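Local coordinates for protein cellobiose 2-epimerase (Spirochaeta thermophila DSM 6192, PDB 5ZIG) that probably catalyses the reversible epimerisation of cellobiose to 4-O-beta-D-glucopyranosyl-D-mannose, at residues A[28-33]-A[61-66]. Residues are numbered along the deposited sequence; the frame is centred on the assembly and turned at random.
Sequences PFWLGQ and ARHLWT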
loop_
_atom_site.group_PDB
_atom_site.type_symbol
_atom_site.label_atom_id
_atom_site.label_comp_id
_atom_site.label_asym_id
_atom_site.label_seq_id
_atom_site.Cartn_x
_atom_site.Cartn_y
_atom_site.Cartn_z
ATOM N N PRO A 28 9.018 9.995 13.855
ATOM C CA PRO A 28 10.267 10.719 14.167
ATOM C C PRO A 28 11.452 10.254 13.345
ATOM O O PRO A 28 12.329 11.062 13.032
ATOM C CB PRO A 28 10.477 10.444 15.665
ATOM C CG PRO A 28 9.119 10.142 16.184
ATOM C CD PRO A 28 8.402 9.429 15.076
ATOM N N PHE A 29 11.499 8.983 12.963
ATOM C CA PHE A 29 12.615 8.527 12.155
ATOM C C PHE A 29 12.553 9.147 10.765
ATOM O O PHE A 29 13.567 9.621 10.247
ATOM C CB PHE A 29 12.611 7.001 12.088
ATOM C CG PHE A 29 13.571 6.418 11.089
ATOM C CD1 PHE A 29 14.819 5.947 11.502
ATOM C CD2 PHE A 29 13.208 6.266 9.764
ATOM C CE1 PHE A 29 15.693 5.361 10.598
ATOM C CE2 PHE A 29 14.087 5.704 8.847
ATOM C CZ PHE A 29 15.332 5.246 9.281
ATOM N N TRP A 30 11.365 9.188 10.158
ATOM C CA TRP A 30 11.276 9.726 8.803
ATOM C C TRP A 30 11.421 11.240 8.800
ATOM O O TRP A 30 12.029 11.796 7.881
ATOM C CB TRP A 30 9.975 9.279 8.145
ATOM C CG TRP A 30 10.019 7.832 7.850
ATOM C CD1 TRP A 30 9.302 6.841 8.468
ATOM C CD2 TRP A 30 10.858 7.181 6.883
ATOM N NE1 TRP A 30 9.636 5.618 7.932
ATOM C CE2 TRP A 30 10.579 5.802 6.950
ATOM C CE3 TRP A 30 11.804 7.635 5.950
ATOM C CZ2 TRP A 30 11.231 4.865 6.130
ATOM C CZ3 TRP A 30 12.434 6.706 5.128
ATOM C CH2 TRP A 30 12.143 5.343 5.225
ATOM N N LEU A 31 10.905 11.909 9.835
ATOM C CA LEU A 31 11.063 13.354 9.950
ATOM C C LEU A 31 12.520 13.754 9.895
ATOM O O LEU A 31 12.844 14.840 9.405
ATOM C CB LEU A 31 10.454 13.867 11.257
ATOM C CG LEU A 31 8.978 14.255 11.254
ATOM C CD1 LEU A 31 8.549 14.751 12.639
ATOM C CD2 LEU A 31 8.717 15.290 10.203
ATOM N N GLY A 32 13.411 12.899 10.408
ATOM C CA GLY A 32 14.830 13.153 10.349
ATOM C C GLY A 32 15.513 12.743 9.061
ATOM O O GLY A 32 16.742 12.684 9.034
ATOM N N GLN A 33 14.765 12.452 7.992
ATOM C CA GLN A 33 15.346 11.980 6.736
ATOM C C GLN A 33 14.971 12.865 5.548
ATOM O O GLN A 33 14.991 12.399 4.408
ATOM C CB GLN A 33 14.930 10.539 6.440
ATOM C CG GLN A 33 15.149 9.572 7.574
ATOM C CD GLN A 33 16.552 9.058 7.617
ATOM O OE1 GLN A 33 17.432 9.565 6.920
ATOM N NE2 GLN A 33 16.780 8.038 8.427
ATOM N N ALA A 61 5.858 9.743 -2.884
ATOM C CA ALA A 61 4.409 9.839 -2.723
ATOM C C ALA A 61 3.945 9.157 -1.437
ATOM O O ALA A 61 3.013 9.634 -0.776
ATOM C CB ALA A 61 3.708 9.234 -3.937
ATOM N N ARG A 62 4.582 8.046 -1.065
ATOM C CA ARG A 62 4.262 7.400 0.211
ATOM C C ARG A 62 4.525 8.334 1.389
ATOM O O ARG A 62 3.698 8.430 2.305
ATOM C CB ARG A 62 5.046 6.099 0.350
ATOM C CG ARG A 62 4.462 4.986 -0.521
ATOM C CD ARG A 62 5.222 3.689 -0.405
ATOM N NE ARG A 62 4.634 2.635 -1.233
ATOM C CZ ARG A 62 5.108 1.389 -1.299
ATOM N NH1 ARG A 62 6.157 1.033 -0.566
ATOM N NH2 ARG A 62 4.514 0.488 -2.067
ATOM N N HIS A 63 5.651 9.060 1.367
ATOM C CA HIS A 63 5.917 10.020 2.436
ATOM C C HIS A 63 4.911 11.160 2.421
ATOM O O HIS A 63 4.471 11.618 3.485
ATOM C CB HIS A 63 7.343 10.557 2.332
ATOM C CG HIS A 63 8.391 9.549 2.696
ATOM N ND1 HIS A 63 8.262 8.693 3.772
ATOM C CD2 HIS A 63 9.568 9.234 2.103
ATOM C CE1 HIS A 63 9.328 7.908 3.837
ATOM N NE2 HIS A 63 10.140 8.226 2.842
ATOM N N LEU A 64 4.530 11.636 1.226
ATOM C CA LEU A 64 3.461 12.627 1.151
ATOM C C LEU A 64 2.174 12.102 1.785
ATOM O O LEU A 64 1.531 12.802 2.577
ATOM C CB LEU A 64 3.201 13.039 -0.298
ATOM C CG LEU A 64 2.069 14.094 -0.367
ATOM C CD1 LEU A 64 2.373 15.280 0.553
ATOM C CD2 LEU A 64 1.733 14.593 -1.799
ATOM N N TRP A 65 1.766 10.879 1.423
ATOM C CA TRP A 65 0.550 10.314 1.997
ATOM C C TRP A 65 0.697 10.168 3.507
ATOM O O TRP A 65 -0.180 10.586 4.266
ATOM C CB TRP A 65 0.207 8.964 1.348
ATOM C CG TRP A 65 -1.099 8.341 1.872
ATOM C CD1 TRP A 65 -2.354 8.482 1.333
ATOM C CD2 TRP A 65 -1.253 7.481 3.018
ATOM N NE1 TRP A 65 -3.268 7.769 2.070
ATOM C CE2 TRP A 65 -2.618 7.143 3.106
ATOM C CE3 TRP A 65 -0.362 6.952 3.962
ATOM C CZ2 TRP A 65 -3.123 6.323 4.119
ATOM C CZ3 TRP A 65 -0.875 6.129 4.975
ATOM C CH2 TRP A 65 -2.234 5.820 5.032
ATOM N N THR A 66 1.836 9.643 3.959
ATOM C CA THR A 66 2.005 9.388 5.387
ATOM C C THR A 66 1.860 10.670 6.206
ATOM O O THR A 66 1.096 10.708 7.177
ATOM C CB THR A 66 3.355 8.719 5.644
ATOM O OG1 THR A 66 3.296 7.349 5.224
ATOM C CG2 THR A 66 3.724 8.777 7.133
#
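Trp-30 and His-63 carry the whole contact between the last turn of helix 7-31 and helix 57-73, their CA atoms 8.3 Å apart. Taking 28-33 in order, Phe-29 backs the indole: its CD2 sits 3.8 Å above the Trp-30 ring plane, over its centre, on the face away from His-63. Trp-30 itself has CG anti to its carbonyl carbon (chi1 -70°), which sends the indole toward helix 57-73. His-63 CE1 lies over the other face of the indole, offset toward the rim, 3.3 Å from Trp-30 CE3, and His-63 NE2 lies 3.6 Å from Trp-30 CZ3. The six-membered ring of Trp-30 and the imidazole of His-63 have centroids 4.5 Å apart, and their tilt of 49° is too steep for a stack and too shallow for a T-shaped pair. Gly-32 is the first residue past the helix, and Gln-33 NE2 lies over one face of the Phe-29 ring. Trp-30 NE1 bonds Glu-359, and His-63 ND1 bonds Ser-383, while Phe-41 stacks on the imidazole. Replacing the indole of Trp-30 by the methyl of an alanine is likely to leave His-63 CE1 facing a gap and Glu-359 without its N-H donor. Two buried rings thus join consecutive helices of the (alpha/alpha)6 barrel expected for this family by van der Waals contact, while the outside bonds probably help fix each ring's turn.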